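Local coordinates for uncharacterized metalloprotein (Deinococcus radiodurans, PDB 3GG7) that is of unknown function but binds manganese and may, as a TatD-type metal-dependent hydrolase, act on ester bonds, at residues Phe59-Val64 against Thr100-Val105; Gly88-Pro93 against His124-Glu129; Ser142-Leu147 against Gly164-Val169. All coordinates share one frame; numbering follows the deposited sequence.

Contact 1. Residues Phe59-Val64 against Thr100-Val105; sequences FHPEVV and TQQFAV
Pro61 and Gln102 bring the two backbones nearest, with their CA atoms 5.7 Å apart. Residues 59-64 lie in the loop that follows strand 53-55. Residues 100-105 lie on helix 99-115. The contact joins a beta-alpha loop of the TIM-barrel fold to a helix of the outer layer. In the loop, Val63 N bonds back to His60 O.

Val64 is the main apolar contact and points at the helix. Its CG2 meets Gln101 CG at 3.6 Å and also reaches Gln102 CG. Its CG1 touches Val105 CG1 at 4.1 Å, and on its own segment lies over one face of the Phe59 ring, offset toward the rim. Val105 CG1 also approaches Phe59 CD2, at 3.8 Å, so Phe59, Val64 and Val105 form one buried apolar cluster.

The two glutamines work differently. Gln102 is extended beyond CG (chi2 -170°) and sends its amide past Pro61, with OE1 3.3 Å from Pro61 CB. That oxygen accepts from Asp90 N, and NE2 bonds to Thr98 OG1, which fixes the rotation of the amide. Pro61 in turn packs against His124, a predicted metal ligand, so the contact lies next to the metal-site region.

Gln101 bends at chi2 (70°) and turns its amide to the loop backbone. Its NE2 donates to Val64 O at 3.1 Å. The bond is straight at 172°, lies close to the amide plane of Gln101, and reaches the oxygen from above the Val64 carbonyl plane.

Contact 2. Residues Gly88-Pro93 against His124-Glu129; sequences GLDGSP and HSRRAE
His124 and Asp90 meet edge-on, with His124 NE2 donating to Asp90 OD2 at 2.8 Å. Each segment starts on the last residue of a TIM-barrel strand, Gly88 paired with His124 in a parallel bridge, and runs on into a loop at the C-terminal end, where the metal site of this family lies. The imidazole and carboxylate planes are 31° apart. The acceptor lies near the ring plane, and OD2 is met on its anti side. His124 CG stands anti to its backbone N (chi1 -170°), and the ring beyond it brings NE2 to Asp90 OD2. Its ND1 bonds to Glu86, a manganese ligand. If His124 binds a second metal, as predicted, Asp90 would be a second-shell residue.

Asp90 OD1 is held by its own segment. It accepts from Ser92 N, closing an Asx turn, and from Ser92 OG on its syn side. Ser92 OG in turn accepts from Arg127 NH1 at 3.0 Å, tilted from the guanidinium plane. Both arginines are extended from CG to NE, and their guanidinium groups lie one over the other. Arg127 NH1 sits 3.7 Å above the centre of the Arg126 guanidinium.

Leu89 CB packs on Ala128 CB at 3.9 Å, beside helices 99-115 and 129-138. Ser125 to Ala128 form a type II turn, and Ala128 is the N-cap residue before helix 129-138. The backbones are joined at two points. Leu89 N bonds to His124 O at 3.1 Å. Further on, Gly91 N donates to Arg126 O at 2.9 Å.

Contact 3. Residues Ser142-Leu147 against Gly164-Val169; sequences SGTPIL and GCWFSV
Leu147 runs beside Phe167 on one face of the parallel sheet and also meets Cys165, just before strand 166-169. The Leu147 and Phe167 side chains point the same way. Leu147 CB starts 3.9 Å from Trp166 O and also nears Phe167 CD1. CG stands anti to the carbonyl carbon (chi1 -60°), which places it 4.0 Å from Cys165 SG. At the tip, CD1 touches two partners: Cys165 SG at 3.9 Å and Phe167 CE1 at 4.0 Å. Cys165 SG also meets Pro145 CG, so the sulfur touches both Pro145 and Leu147.

The strands pair in parallel, their directions 32° apart. Trp166 N bonds to Pro145 O at 2.9 Å. Leu147 N bonds to Trp166 O, and Ser168 N to Leu147 O. One water donates to both Leu147 O and Ser168 O.

Ile146 and Trp166 share the other face. Ile146 CG2 reaches Ser168 N at 3.6 Å. Nearer the strand start, Thr144 CG2 comes equally close to CD1 and NE1 of the Trp166 indole, 3.5 Å from each. Ser168 OG bonds to Glu194, and its side chain is close to those of His7, a manganese ligand, and His148, predicted to bind a second metal.

The pair is the two-strand part of a beta-alpha-beta unit of the TIM barrel. Helix 154-162 packs on Leu147, Cys165 and Phe167. Helix 227-243 packs on Thr144 and Trp166. Strand 119-124 borders strand 143-148 on the side away from strand 166-169.

Overall arrangement
The contacts lie in one TatD-type TIM-barrel domain. Contacts 1 and 2 are about 10 Å apart between centres and touch each other. Their segments alternate along the chain, so the loop after strand 53-55, the loop after strand 83-88, helix 99-115 and the loop after strand 119-124 pack as one group. Contact 3 comes later, about 15 Å from contact 2 and 19 Å from contact 1 between centres, and touches neither. Strands 83-88, 119-124, 143-148 and 166-169 are neighbours in one parallel sheet, which connects contacts 2 and 3. All come near known or predicted metal ligands: contact 1 beside His124 (predicted), contact 2 through it, and contact 3 near His148 (predicted) and His7 (manganese).

Contact 1. Residues Phe59-Val64 against Thr100-Val105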
ATOM      1  N   PHE A  59      -8.982  -5.179  -3.460  1.00 17.44           N
ATOM      2  CA  PHE A  59     -10.337  -5.350  -2.937  1.00 17.58           C
ATOM      3  C   PHE A  59     -10.282  -4.908  -1.471  1.00 17.91           C
ATOM      4  O   PHE A  59      -9.773  -5.612  -0.606  1.00 18.45           O
ATOM      5  CB  PHE A  59     -10.789  -6.798  -3.025  1.00 18.06           C
ATOM      6  CG  PHE A  59     -12.276  -6.980  -3.142  1.00 17.83           C
ATOM      7  CD1 PHE A  59     -13.180  -6.000  -2.744  1.00 20.65           C
ATOM      8  CD2 PHE A  59     -12.770  -8.152  -3.621  1.00 18.72           C
ATOM      9  CE1 PHE A  59     -14.555  -6.210  -2.862  1.00 22.90           C
ATOM     10  CE2 PHE A  59     -14.141  -8.353  -3.757  1.00 20.21           C
ATOM     11  CZ  PHE A  59     -15.027  -7.382  -3.367  1.00 21.26           C
ATOM     12  N   HIS A  60     -10.698  -3.684  -1.238  1.00 18.54           N
ATOM     13  CA  HIS A  60     -10.481  -3.009   0.051  1.00 18.47           C
ATOM     14  C   HIS A  60     -11.429  -3.596   1.091  1.00 19.17           C
ATOM     15  O   HIS A  60     -12.617  -3.806   0.817  1.00 18.68           O
ATOM     16  CB  HIS A  60     -10.743  -1.525  -0.157  1.00 18.73           C
ATOM     17  CG  HIS A  60     -10.315  -0.654   0.976  1.00 19.71           C
ATOM     18  ND1 HIS A  60     -10.916  -0.709   2.218  1.00 19.91           N
ATOM     19  CD2 HIS A  60      -9.389   0.332   1.043  1.00 21.28           C
ATOM     20  CE1 HIS A  60     -10.372   0.210   3.002  1.00 21.08           C
ATOM     21  NE2 HIS A  60      -9.431   0.843   2.320  1.00 21.25           N
ATOM     22  N   PRO A  61     -10.935  -3.849   2.298  1.00 20.19           N
ATOM     23  CA  PRO A  61     -11.804  -4.502   3.286  1.00 20.20           C
ATOM     24  C   PRO A  61     -13.094  -3.738   3.584  1.00 20.65           C
ATOM     25  O   PRO A  61     -14.095  -4.352   3.939  1.00 21.45           O
ATOM     26  CB  PRO A  61     -10.905  -4.634   4.524  1.00 20.90           C
ATOM     27  CG  PRO A  61      -9.747  -3.761   4.270  1.00 21.12           C
ATOM     28  CD  PRO A  61      -9.561  -3.694   2.799  1.00 19.93           C
ATOM     29  N   GLU A  62     -13.084  -2.421   3.418  1.00 20.61           N
ATOM     30  CA  GLU A  62     -14.267  -1.630   3.714  0.50 22.42           C
ATOM     31  C   GLU A  62     -15.394  -1.834   2.711  1.00 22.03           C
ATOM     32  O   GLU A  62     -16.533  -1.457   3.000  1.00 23.99           O
ATOM     33  CB  GLU A  62     -13.954  -0.137   3.818  0.50 22.92           C
ATOM     34  CG  GLU A  62     -15.187   0.658   4.238  0.50 26.52           C
ATOM     35  CD  GLU A  62     -14.977   2.131   4.335  0.50 31.14           C
ATOM     36  OE1 GLU A  62     -13.813   2.575   4.451  0.50 35.14           O
ATOM     37  OE2 GLU A  62     -16.009   2.837   4.303  0.50 33.04           O
ATOM     38  N   VAL A  63     -15.119  -2.429   1.549  1.00 21.92           N
ATOM     39  CA  VAL A  63     -16.166  -2.584   0.533  1.00 21.42           C
ATOM     40  C   VAL A  63     -16.497  -4.030   0.163  1.00 22.29           C
ATOM     41  O   VAL A  63     -17.262  -4.279  -0.758  1.00 22.18           O
ATOM     42  CB  VAL A  63     -15.884  -1.721  -0.730  1.00 21.57           C
ATOM     43  CG1 VAL A  63     -15.672  -0.269  -0.338  1.00 23.15           C
ATOM     44  CG2 VAL A  63     -14.670  -2.235  -1.520  1.00 22.44           C
ATOM     45  N   VAL A  64     -15.950  -4.985   0.906  1.00 22.42           N
ATOM     46  CA  VAL A  64     -16.170  -6.392   0.590  1.00 22.77           C
ATOM     47  C   VAL A  64     -17.606  -6.865   0.662  1.00 23.49           C
ATOM     48  O   VAL A  64     -17.949  -7.790  -0.079  1.00 25.38           O
ATOM     49  CB  VAL A  64     -15.289  -7.340   1.471  1.00 23.46           C
ATOM     50  CG1 VAL A  64     -13.846  -7.095   1.173  1.00 24.65           C
ATOM     51  CG2 VAL A  64     -15.635  -7.172   2.922  1.00 23.84           C
ATOM     52  N   THR A 100     -16.308 -11.903   8.838  1.00 26.02           N
ATOM     53  CA  THR A 100     -16.243 -13.188   8.126  1.00 26.89           C
ATOM     54  C   THR A 100     -15.993 -13.000   6.624  1.00 25.89           C
ATOM     55  O   THR A 100     -15.167 -13.702   6.027  1.00 25.81           O
ATOM     56  CB  THR A 100     -17.523 -14.037   8.338  1.00 27.58           C
ATOM     57  OG1 THR A 100     -17.631 -14.374   9.729  1.00 33.15           O
ATOM     58  CG2 THR A 100     -17.466 -15.331   7.519  1.00 30.14           C
ATOM     59  N   GLN A 101     -16.693 -12.037   6.038  1.00 25.66           N
ATOM     60  CA  GLN A 101     -16.532 -11.738   4.609  1.00 25.45           C
ATOM     61  C   GLN A 101     -15.156 -11.125   4.325  1.00 24.38           C
ATOM     62  O   GLN A 101     -14.523 -11.454   3.330  1.00 23.04           O
ATOM     63  CB  GLN A 101     -17.669 -10.832   4.089  1.00 26.23           C
ATOM     64  CG  GLN A 101     -17.490 -10.267   2.655  1.00 28.70           C
ATOM     65  CD  GLN A 101     -17.612 -11.300   1.527  1.00 31.15           C
ATOM     66  OE1 GLN A 101     -17.627 -12.512   1.762  1.00 34.13           O
ATOM     67  NE2 GLN A 101     -17.711 -10.811   0.285  1.00 29.71           N
ATOM     68  N   GLN A 102     -14.688 -10.225   5.191  1.00 23.48           N
ATOM     69  CA  GLN A 102     -13.334  -9.684   5.011  1.00 22.96           C
ATOM     70  C   GLN A 102     -12.295 -10.796   5.003  1.00 23.17           C
ATOM     71  O   GLN A 102     -11.408 -10.857   4.168  1.00 21.72           O
ATOM     72  CB  GLN A 102     -12.964  -8.749   6.149  1.00 23.13           C
ATOM     73  CG  GLN A 102     -13.624  -7.412   6.161  1.00 23.37           C
ATOM     74  CD  GLN A 102     -12.971  -6.524   7.194  1.00 21.59           C
ATOM     75  OE1 GLN A 102     -11.737  -6.434   7.219  1.00 22.38           O
ATOM     76  NE2 GLN A 102     -13.761  -5.932   8.088  1.00 22.80           N
ATOM     77  N   PHE A 103     -12.405 -11.699   5.961  1.00 23.67           N
ATOM     78  CA  PHE A 103     -11.434 -12.782   6.084  1.00 25.15           C
ATOM     79  C   PHE A 103     -11.490 -13.705   4.858  1.00 24.55           C
ATOM     80  O   PHE A 103     -10.476 -14.050   4.271  1.00 24.81           O
ATOM     81  CB  PHE A 103     -11.702 -13.535   7.395  1.00 26.21           C
ATOM     82  CG  PHE A 103     -10.790 -14.695   7.635  1.00 31.62           C
ATOM     83  CD1 PHE A 103      -9.718 -14.579   8.507  1.00 36.67           C
ATOM     84  CD2 PHE A 103     -11.033 -15.919   7.032  1.00 34.51           C
ATOM     85  CE1 PHE A 103      -8.882 -15.663   8.754  1.00 36.71           C
ATOM     86  CE2 PHE A 103     -10.193 -17.015   7.263  1.00 36.25           C
ATOM     87  CZ  PHE A 103      -9.123 -16.882   8.123  1.00 37.46           C
ATOM     88  N   ALA A 104     -12.702 -14.076   4.448  1.00 24.12           N
ATOM     89  CA  ALA A 104     -12.893 -14.905   3.283  1.00 23.96           C
ATOM     90  C   ALA A 104     -12.250 -14.314   2.033  1.00 23.61           C
ATOM     91  O   ALA A 104     -11.541 -15.010   1.297  1.00 24.45           O
ATOM     92  CB  ALA A 104     -14.371 -15.144   3.047  1.00 23.91           C
ATOM     93  N   VAL A 105     -12.509 -13.026   1.792  1.00 22.63           N
ATOM     94  CA  VAL A 105     -11.955 -12.368   0.627  1.00 22.03           C
ATOM     95  C   VAL A 105     -10.424 -12.288   0.675  1.00 20.53           C
ATOM     96  O   VAL A 105      -9.741 -12.553  -0.316  1.00 21.66           O
ATOM     97  CB  VAL A 105     -12.560 -10.939   0.451  1.00 22.33           C
ATOM     98  CG1 VAL A 105     -11.770 -10.118  -0.547  1.00 21.28           C
ATOM     99  CG2 VAL A 105     -14.011 -11.043   0.007  1.00 23.03           C
TER

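Contact 2. Residues Gly88-Pro93 against His124-Glu129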
ATOM      1  N   GLY A  88      -6.694  -6.465   2.425  1.00 18.78           N
ATOM      2  CA  GLY A  88      -6.339  -6.695   3.841  1.00 18.17           C
ATOM      3  C   GLY A  88      -7.536  -6.821   4.746  1.00 18.55           C
ATOM      4  O   GLY A  88      -8.580  -7.311   4.326  1.00 20.05           O
ATOM      5  N   LEU A  89      -7.368  -6.402   5.994  1.00 19.29           N
ATOM      6  CA  LEU A  89      -8.377  -6.598   7.023  1.00 19.24           C
ATOM      7  C   LEU A  89      -8.458  -5.306   7.822  1.00 19.47           C
ATOM      8  O   LEU A  89      -7.448  -4.598   7.971  1.00 20.23           O
ATOM      9  CB  LEU A  89      -7.992  -7.753   7.974  1.00 19.31           C
ATOM     10  CG  LEU A  89      -7.840  -9.143   7.379  1.00 19.21           C
ATOM     11  CD1 LEU A  89      -7.276 -10.167   8.405  1.00 21.90           C
ATOM     12  CD2 LEU A  89      -9.167  -9.639   6.827  1.00 19.62           C
ATOM     13  N   ASP A  90      -9.642  -5.000   8.353  1.00 19.89           N
ATOM     14  CA  ASP A  90      -9.839  -3.821   9.184  1.00 20.85           C
ATOM     15  C   ASP A  90     -10.668  -4.230  10.401  1.00 21.41           C
ATOM     16  O   ASP A  90     -11.768  -4.769  10.260  1.00 21.95           O
ATOM     17  CB  ASP A  90     -10.523  -2.693   8.394  1.00 21.12           C
ATOM     18  CG  ASP A  90     -10.570  -1.389   9.176  1.00 23.12           C
ATOM     19  OD1 ASP A  90     -11.165  -1.370  10.265  1.00 23.68           O
ATOM     20  OD2 ASP A  90     -10.002  -0.366   8.722  1.00 25.29           O
ATOM     21  N   GLY A  91     -10.114  -4.005  11.579  1.00 21.69           N
ATOM     22  CA  GLY A  91     -10.746  -4.381  12.828  1.00 21.84           C
ATOM     23  C   GLY A  91     -11.634  -3.343  13.482  1.00 21.96           C
ATOM     24  O   GLY A  91     -11.943  -3.462  14.695  1.00 23.45           O
ATOM     25  N   SER A  92     -12.061  -2.327  12.734  1.00 21.66           N
ATOM     26  CA  SER A  92     -12.864  -1.236  13.297  1.00 22.83           C
ATOM     27  C   SER A  92     -14.229  -1.768  13.684  1.00 22.96           C
ATOM     28  O   SER A  92     -14.816  -2.565  12.959  1.00 22.34           O
ATOM     29  CB  SER A  92     -13.034  -0.106  12.303  1.00 23.37           C
ATOM     30  OG  SER A  92     -11.793   0.483  11.973  1.00 25.40           O
ATOM     31  N   PRO A  93     -14.735  -1.332  14.843  1.00 23.66           N
ATOM     32  CA  PRO A  93     -16.046  -1.817  15.256  1.00 25.20           C
ATOM     33  C   PRO A  93     -17.158  -1.633  14.211  1.00 25.27           C
ATOM     34  O   PRO A  93     -18.025  -2.498  14.077  1.00 26.18           O
ATOM     35  CB  PRO A  93     -16.345  -0.987  16.512  1.00 24.80           C
ATOM     36  CG  PRO A  93     -15.029  -0.675  17.082  1.00 24.60           C
ATOM     37  CD  PRO A  93     -14.077  -0.547  15.893  1.00 24.15           C
ATOM     38  N   HIS A 124      -3.710  -3.304   3.885  1.00 18.91           N
ATOM     39  CA  HIS A 124      -4.425  -2.617   4.967  1.00 18.42           C
ATOM     40  C   HIS A 124      -4.468  -3.520   6.186  1.00 18.52           C
ATOM     41  O   HIS A 124      -4.804  -4.703   6.062  1.00 18.90           O
ATOM     42  CB  HIS A 124      -5.859  -2.364   4.469  1.00 18.32           C
ATOM     43  CG  HIS A 124      -6.686  -1.470   5.330  1.00 21.25           C
ATOM     44  ND1 HIS A 124      -6.954  -0.159   5.002  1.00 24.27           N
ATOM     45  CD2 HIS A 124      -7.384  -1.721   6.462  1.00 21.73           C
ATOM     46  CE1 HIS A 124      -7.727   0.386   5.927  1.00 25.17           C
ATOM     47  NE2 HIS A 124      -8.026  -0.550   6.813  1.00 23.83           N
ATOM     48  N   SER A 125      -4.137  -2.981   7.361  1.00 20.01           N
ATOM     49  CA  SER A 125      -4.158  -3.781   8.579  1.00 20.27           C
ATOM     50  C   SER A 125      -4.728  -3.067   9.783  1.00 20.51           C
ATOM     51  O   SER A 125      -4.574  -3.564  10.895  1.00 21.29           O
ATOM     52  CB  SER A 125      -2.739  -4.277   8.939  1.00 20.38           C
ATOM     53  OG  SER A 125      -1.852  -3.221   9.258  1.00 21.37           O
ATOM     54  N   ARG A 126      -5.347  -1.903   9.590  1.00 20.39           N
ATOM     55  CA  ARG A 126      -5.824  -1.097  10.714  1.00 20.70           C
ATOM     56  C   ARG A 126      -6.672  -1.898  11.702  1.00 20.39           C
ATOM     57  O   ARG A 126      -7.704  -2.492  11.354  1.00 21.23           O
ATOM     58  CB  ARG A 126      -6.638   0.081  10.223  1.00 21.53           C
ATOM     59  CG  ARG A 126      -7.038   1.004  11.344  1.00 25.23           C
ATOM     60  CD  ARG A 126      -8.119   1.959  10.897  1.00 31.48           C
ATOM     61  NE  ARG A 126      -8.283   3.042  11.855  1.00 37.44           N
ATOM     62  CZ  ARG A 126      -9.285   3.916  11.839  1.00 40.50           C
ATOM     63  NH1 ARG A 126     -10.237   3.846  10.912  1.00 41.90           N
ATOM     64  NH2 ARG A 126      -9.335   4.867  12.765  1.00 43.28           N
ATOM     65  N   ARG A 127      -6.206  -1.909  12.954  1.00 20.98           N
ATOM     66  CA  ARG A 127      -6.904  -2.605  14.043  1.00 20.77           C
ATOM     67  C   ARG A 127      -7.049  -4.121  13.863  1.00 21.43           C
ATOM     68  O   ARG A 127      -7.869  -4.752  14.520  1.00 21.02           O
ATOM     69  CB  ARG A 127      -8.252  -1.913  14.343  1.00 21.42           C
ATOM     70  CG  ARG A 127      -8.109  -0.468  14.757  1.00 22.68           C
ATOM     71  CD  ARG A 127      -9.424   0.238  14.650  1.00 26.02           C
ATOM     72  NE  ARG A 127      -9.424   1.545  15.296  1.00 30.40           N
ATOM     73  CZ  ARG A 127     -10.400   2.435  15.177  1.00 34.48           C
ATOM     74  NH1 ARG A 127     -11.454   2.172  14.419  1.00 34.12           N
ATOM     75  NH2 ARG A 127     -10.315   3.607  15.814  1.00 35.91           N
ATOM     76  N   ALA A 128      -6.230  -4.699  12.991  1.00 20.44           N
ATOM     77  CA  ALA A 128      -6.272  -6.104  12.640  1.00 20.60           C
ATOM     78  C   ALA A 128      -4.881  -6.629  12.303  1.00 20.90           C
ATOM     79  O   ALA A 128      -4.725  -7.560  11.540  1.00 20.68           O
ATOM     80  CB  ALA A 128      -7.229  -6.312  11.469  1.00 21.06           C
ATOM     81  N   GLU A 129      -3.865  -6.033  12.926  1.00 21.39           N
ATOM     82  CA  GLU A 129      -2.498  -6.314  12.571  1.00 22.07           C
ATOM     83  C   GLU A 129      -2.149  -7.781  12.851  1.00 21.90           C
ATOM     84  O   GLU A 129      -1.572  -8.461  11.980  1.00 21.40           O
ATOM     85  CB  GLU A 129      -1.554  -5.330  13.280  1.00 23.26           C
ATOM     86  CG  GLU A 129      -1.758  -3.855  12.894  1.00 23.65           C
ATOM     87  CD  GLU A 129      -2.823  -3.112  13.698  1.00 26.56           C
ATOM     88  OE1 GLU A 129      -3.412  -3.759  14.596  1.00 26.87           O
ATOM     89  OE2 GLU A 129      -3.072  -1.897  13.421  1.00 26.16           O
TER

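Contact 3. Residues Ser142-Leu147 against Gly164-Val169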
ATOM      1  N   SER A 142       2.286 -16.244  -1.112  1.00 26.83           N
ATOM      2  CA  SER A 142       1.440 -15.227  -1.754  1.00 26.11           C
ATOM      3  C   SER A 142       2.252 -14.062  -2.325  1.00 25.47           C
ATOM      4  O   SER A 142       1.771 -13.319  -3.197  1.00 24.32           O
ATOM      5  CB  SER A 142       0.379 -14.705  -0.785  1.00 26.46           C
ATOM      6  OG  SER A 142       0.965 -14.223   0.396  1.00 26.07           O
ATOM      7  N   GLY A 143       3.472 -13.896  -1.838  1.00 25.01           N
ATOM      8  CA  GLY A 143       4.400 -12.925  -2.377  1.00 24.64           C
ATOM      9  C   GLY A 143       5.022 -12.069  -1.302  1.00 24.50           C
ATOM     10  O   GLY A 143       5.271 -12.547  -0.187  1.00 25.82           O
ATOM     11  N   THR A 144       5.315 -10.813  -1.636  1.00 22.41           N
ATOM     12  CA  THR A 144       6.013  -9.886  -0.742  1.00 22.89           C
ATOM     13  C   THR A 144       5.016  -8.911  -0.145  1.00 21.90           C
ATOM     14  O   THR A 144       4.435  -8.108  -0.887  1.00 20.98           O
ATOM     15  CB  THR A 144       7.124  -9.093  -1.468  1.00 23.73           C
ATOM     16  OG1 THR A 144       8.042 -10.026  -2.039  1.00 26.01           O
ATOM     17  CG2 THR A 144       7.871  -8.131  -0.487  1.00 25.23           C
ATOM     18  N   PRO A 145       4.778  -8.981   1.172  1.00 21.12           N
ATOM     19  CA  PRO A 145       3.757  -8.137   1.778  1.00 21.94           C
ATOM     20  C   PRO A 145       4.290  -6.804   2.222  1.00 21.00           C
ATOM     21  O   PRO A 145       5.264  -6.730   2.985  1.00 22.49           O
ATOM     22  CB  PRO A 145       3.299  -8.949   2.995  1.00 21.60           C
ATOM     23  CG  PRO A 145       4.459  -9.831   3.359  1.00 22.76           C
ATOM     24  CD  PRO A 145       5.319  -9.975   2.123  1.00 21.36           C
ATOM     25  N   ILE A 146       3.664  -5.728   1.766  1.00 19.98           N
ATOM     26  CA  ILE A 146       3.969  -4.410   2.270  1.00 19.25           C
ATOM     27  C   ILE A 146       2.841  -3.972   3.175  1.00 19.88           C
ATOM     28  O   ILE A 146       1.681  -3.892   2.739  1.00 20.35           O
ATOM     29  CB  ILE A 146       4.056  -3.367   1.130  1.00 19.19           C
ATOM     30  CG1 ILE A 146       5.017  -3.827   0.037  1.00 19.62           C
ATOM     31  CG2 ILE A 146       4.489  -2.028   1.704  1.00 20.44           C
ATOM     32  CD1 ILE A 146       4.868  -3.006  -1.287  1.00 21.45           C
ATOM     33  N   LEU A 147       3.158  -3.655   4.418  1.00 19.64           N
ATOM     34  CA  LEU A 147       2.156  -3.145   5.306  1.00 19.70           C
ATOM     35  C   LEU A 147       2.089  -1.653   5.126  1.00 19.83           C
ATOM     36  O   LEU A 147       3.009  -0.905   5.460  1.00 20.56           O
ATOM     37  CB  LEU A 147       2.464  -3.545   6.763  1.00 19.91           C
ATOM     38  CG  LEU A 147       2.520  -5.051   6.944  1.00 20.92           C
ATOM     39  CD1 LEU A 147       2.760  -5.332   8.429  1.00 23.56           C
ATOM     40  CD2 LEU A 147       1.258  -5.729   6.493  1.00 24.14           C
ATOM     41  N   GLY A 164       9.001 -11.159   7.151  1.00 28.08           N
ATOM     42  CA  GLY A 164       9.460 -10.647   5.860  1.00 27.23           C
ATOM     43  C   GLY A 164       8.630  -9.507   5.294  1.00 26.38           C
ATOM     44  O   GLY A 164       8.674  -9.250   4.071  1.00 26.97           O
ATOM     45  N   CYS A 165       7.883  -8.809   6.153  1.00 24.69           N
ATOM     46  CA  CYS A 165       7.092  -7.666   5.681  1.00 24.01           C
ATOM     47  C   CYS A 165       7.979  -6.488   5.376  1.00 23.51           C
ATOM     48  O   CYS A 165       9.041  -6.286   6.006  1.00 23.62           O
ATOM     49  CB  CYS A 165       6.053  -7.226   6.705  1.00 23.39           C
ATOM     50  SG  CYS A 165       4.712  -8.395   6.970  1.00 23.58           S
ATOM     51  N   TRP A 166       7.533  -5.714   4.380  1.00 22.10           N
ATOM     52  CA  TRP A 166       8.014  -4.368   4.105  1.00 21.92           C
ATOM     53  C   TRP A 166       6.988  -3.362   4.619  1.00 20.60           C
ATOM     54  O   TRP A 166       5.919  -3.770   5.065  1.00 20.77           O
ATOM     55  CB  TRP A 166       8.230  -4.158   2.606  1.00 22.13           C
ATOM     56  CG  TRP A 166       9.311  -5.002   1.975  1.00 22.63           C
ATOM     57  CD1 TRP A 166       9.492  -6.345   2.082  1.00 24.05           C
ATOM     58  CD2 TRP A 166      10.311  -4.529   1.099  1.00 20.73           C
ATOM     59  NE1 TRP A 166      10.575  -6.742   1.333  1.00 24.89           N
ATOM     60  CE2 TRP A 166      11.089  -5.639   0.709  1.00 21.81           C
ATOM     61  CE3 TRP A 166      10.637  -3.259   0.608  1.00 22.80           C
ATOM     62  CZ2 TRP A 166      12.179  -5.523  -0.145  1.00 23.07           C
ATOM     63  CZ3 TRP A 166      11.713  -3.153  -0.260  1.00 22.04           C
ATOM     64  CH2 TRP A 166      12.482  -4.276  -0.599  1.00 22.29           C
ATOM     65  N   PHE A 167       7.296  -2.066   4.556  1.00 20.59           N
ATOM     66  CA  PHE A 167       6.459  -1.025   5.109  1.00 20.61           C
ATOM     67  C   PHE A 167       6.442   0.178   4.218  1.00 20.92           C
ATOM     68  O   PHE A 167       7.499   0.621   3.791  1.00 21.54           O
ATOM     69  CB  PHE A 167       6.973  -0.626   6.516  1.00 21.69           C
ATOM     70  CG  PHE A 167       7.158  -1.803   7.406  1.00 23.55           C
ATOM     71  CD1 PHE A 167       6.097  -2.272   8.185  1.00 25.84           C
ATOM     72  CD2 PHE A 167       8.348  -2.514   7.393  1.00 23.95           C
ATOM     73  CE1 PHE A 167       6.236  -3.403   8.954  1.00 26.99           C
ATOM     74  CE2 PHE A 167       8.495  -3.663   8.151  1.00 24.73           C
ATOM     75  CZ  PHE A 167       7.436  -4.097   8.951  1.00 26.10           C
ATOM     76  N   SER A 168       5.256   0.725   3.946  1.00 20.36           N
ATOM     77  CA  SER A 168       5.173   2.009   3.304  1.00 20.19           C
ATOM     78  C   SER A 168       4.617   2.997   4.311  1.00 20.30           C
ATOM     79  O   SER A 168       3.598   2.769   4.943  1.00 21.42           O
ATOM     80  CB  SER A 168       4.368   1.956   1.976  1.00 19.19           C
ATOM     81  OG  SER A 168       3.047   1.460   2.158  1.00 20.41           O
ATOM     82  N   VAL A 169       5.347   4.088   4.486  1.00 21.19           N
ATOM     83  CA  VAL A 169       5.090   5.014   5.567  1.00 22.14           C
ATOM     84  C   VAL A 169       4.715   6.354   4.975  1.00 22.68           C
ATOM     85  O   VAL A 169       5.244   6.753   3.922  1.00 21.80           O
ATOM     86  CB  VAL A 169       6.309   5.122   6.546  1.00 23.53           C
ATOM     87  CG1 VAL A 169       6.712   3.747   7.063  1.00 22.95           C
ATOM     88  CG2 VAL A 169       7.489   5.804   5.894  1.00 25.43           C
TER
HETATM   89  O   HOH W   1       3.758   1.156   7.252  1.00 23.74           O